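PDB 6M7L: putative non-ribosomal peptide synthetase, which is a condensation-type domain of a peptide synthetase, probably an inactive X-domain that recruits cytochrome P450 oxygenases to the carrier-bound peptide. Local coordinates for residues A275-L280 with V293-R298. Residues are numbered along the deposited sequence; the frame is centred on the assembly and turned at random.
Sequences AVHAAL and VTIGTR
In this condensation-type, chloramphenicol acetyltransferase-like fold, helix 272-288 folds back on strand 292-299, the next element of the chain, in a buried contact where His277 and Leu280, one helical turn apart, meet Ile295. The main evidence is a CH-pi contact: Ile295 CD1 sits 3.9 Å from the centroid of the His277 imidazole, 15° off the ring normal, hence over a face and not at an edge. CD1 is itself slightly offset; Ile295 CG1 lies over the same face, further toward the CE1 rim, and makes the closest approach, 3.4 Å from His277 CE1. Chi1 of 73° places CG1 of Ile295 at the ring face, and chi1 and chi2 (134°) together set CD1 there. The other branch serves Leu280, whose CD2 is 4.3 Å from Ile295 CG2, a looser apolar touch. Backbones remain well apart, the nearest CA atoms, of His277 and Ile295, being 8.0 Å from each other. Around this cluster, strand 292-299 is bonded through its backbone to strands 317-324 and 374-380. His277 also packs on Leu321 and Val323 of the former and on Ala338 of helix 331-346, while Leu280 touches Val374 and Ile295 touches Leu376, both of strand 374-380.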
loop_
_atom_site.group_PDB
_atom_site.type_symbol
_atom_site.label_atom_id
_atom_site.label_comp_id
_atom_site.label_asym_id
_atom_site.label_seq_id
_atom_site.Cartn_x
_atom_site.Cartn_y
_atom_site.Cartn_z
ATOM N N ALA A 275 -7.381 -25.178 -9.686
ATOM C CA ALA A 275 -7.466 -25.501 -11.108
ATOM C C ALA A 275 -6.084 -25.545 -11.752
ATOM O O ALA A 275 -5.787 -26.459 -12.530
ATOM C CB ALA A 275 -8.359 -24.489 -11.822
ATOM N N VAL A 276 -5.230 -24.569 -11.445
ATOM C CA VAL A 276 -3.878 -24.567 -11.998
ATOM C C VAL A 276 -3.027 -25.643 -11.332
ATOM O O VAL A 276 -2.172 -26.264 -11.975
ATOM C CB VAL A 276 -3.246 -23.170 -11.856
ATOM C CG1 VAL A 276 -1.832 -23.160 -12.424
ATOM C CG2 VAL A 276 -4.109 -22.127 -12.548
ATOM N N HIS A 277 -3.244 -25.876 -10.034
ATOM C CA HIS A 277 -2.553 -26.958 -9.338
ATOM C C HIS A 277 -2.814 -28.296 -10.018
ATOM O O HIS A 277 -1.883 -29.067 -10.275
ATOM C CB HIS A 277 -3.002 -26.989 -7.874
ATOM C CG HIS A 277 -2.336 -28.040 -7.040
ATOM N ND1 HIS A 277 -1.431 -28.946 -7.549
ATOM C CD2 HIS A 277 -2.449 -28.325 -5.720
ATOM C CE1 HIS A 277 -1.020 -29.747 -6.582
ATOM N NE2 HIS A 277 -1.622 -29.389 -5.461
ATOM N N ALA A 278 -4.082 -28.583 -10.325
ATOM C CA ALA A 278 -4.421 -29.843 -10.979
ATOM C C ALA A 278 -3.794 -29.927 -12.365
ATOM O O ALA A 278 -3.220 -30.956 -12.738
ATOM C CB ALA A 278 -5.939 -30.002 -11.058
ATOM N N ALA A 279 -3.891 -28.845 -13.143
ATOM C CA ALA A 279 -3.305 -28.836 -14.480
ATOM C C ALA A 279 -1.800 -29.067 -14.421
ATOM O O ALA A 279 -1.262 -29.918 -15.137
ATOM C CB ALA A 279 -3.622 -27.516 -15.180
ATOM N N LEU A 280 -1.106 -28.317 -13.560
ATOM C CA LEU A 280 0.338 -28.477 -13.427
ATOM C C LEU A 280 0.696 -29.884 -12.967
ATOM O O LEU A 280 1.688 -30.465 -13.427
ATOM C CB LEU A 280 0.886 -27.431 -12.453
ATOM C CG LEU A 280 2.402 -27.255 -12.333
ATOM C CD1 LEU A 280 3.008 -26.848 -13.665
ATOM C CD2 LEU A 280 2.721 -26.226 -11.262
ATOM N N VAL A 293 2.796 -36.595 -7.934
ATOM C CA VAL A 293 3.503 -35.329 -8.079
ATOM C C VAL A 293 3.232 -34.474 -6.848
ATOM O O VAL A 293 2.116 -34.464 -6.316
ATOM C CB VAL A 293 3.087 -34.605 -9.375
ATOM C CG1 VAL A 293 1.578 -34.553 -9.486
ATOM C CG2 VAL A 293 3.687 -33.210 -9.439
ATOM N N THR A 294 4.264 -33.774 -6.385
ATOM C CA THR A 294 4.186 -32.927 -5.198
ATOM C C THR A 294 4.732 -31.552 -5.557
ATOM O O THR A 294 5.946 -31.387 -5.716
ATOM C CB THR A 294 4.977 -33.528 -4.034
ATOM O OG1 THR A 294 4.505 -34.853 -3.758
ATOM C CG2 THR A 294 4.826 -32.667 -2.785
ATOM N N ILE A 295 3.846 -30.574 -5.696
ATOM C CA ILE A 295 4.248 -29.190 -5.833
ATOM C C ILE A 295 4.140 -28.519 -4.469
ATOM O O ILE A 295 3.574 -29.063 -3.521
ATOM C CB ILE A 295 3.407 -28.432 -6.887
ATOM C CG1 ILE A 295 2.000 -28.170 -6.349
ATOM C CG2 ILE A 295 3.365 -29.203 -8.200
ATOM C CD1 ILE A 295 1.516 -26.756 -6.575
ATOM N N GLY A 296 4.696 -27.310 -4.363
ATOM C CA GLY A 296 4.624 -26.544 -3.143
ATOM C C GLY A 296 4.107 -25.145 -3.426
ATOM O O GLY A 296 3.885 -24.760 -4.576
ATOM N N THR A 297 3.904 -24.394 -2.350
ATOM C CA THR A 297 3.513 -22.998 -2.471
ATOM C C THR A 297 4.076 -22.248 -1.278
ATOM O O THR A 297 4.130 -22.786 -0.168
ATOM C CB THR A 297 1.988 -22.834 -2.558
ATOM O OG1 THR A 297 1.666 -21.462 -2.826
ATOM C CG2 THR A 297 1.307 -23.267 -1.264
ATOM N N ARG A 298 4.523 -21.018 -1.517
ATOM C CA ARG A 298 5.040 -20.174 -0.450
ATOM C C ARG A 298 3.894 -19.368 0.143
ATOM O O ARG A 298 3.225 -18.610 -0.569
ATOM C CB ARG A 298 6.138 -19.240 -0.953
ATOM C CG ARG A 298 6.898 -18.552 0.175
ATOM C CD ARG A 298 7.746 -17.400 -0.329
ATOM N NE ARG A 298 6.928 -16.259 -0.730
ATOM C CZ ARG A 298 6.585 -15.264 0.082
ATOM N NH1 ARG A 298 6.990 -15.267 1.345
ATOM N NH2 ARG A 298 5.839 -14.265 -0.368
#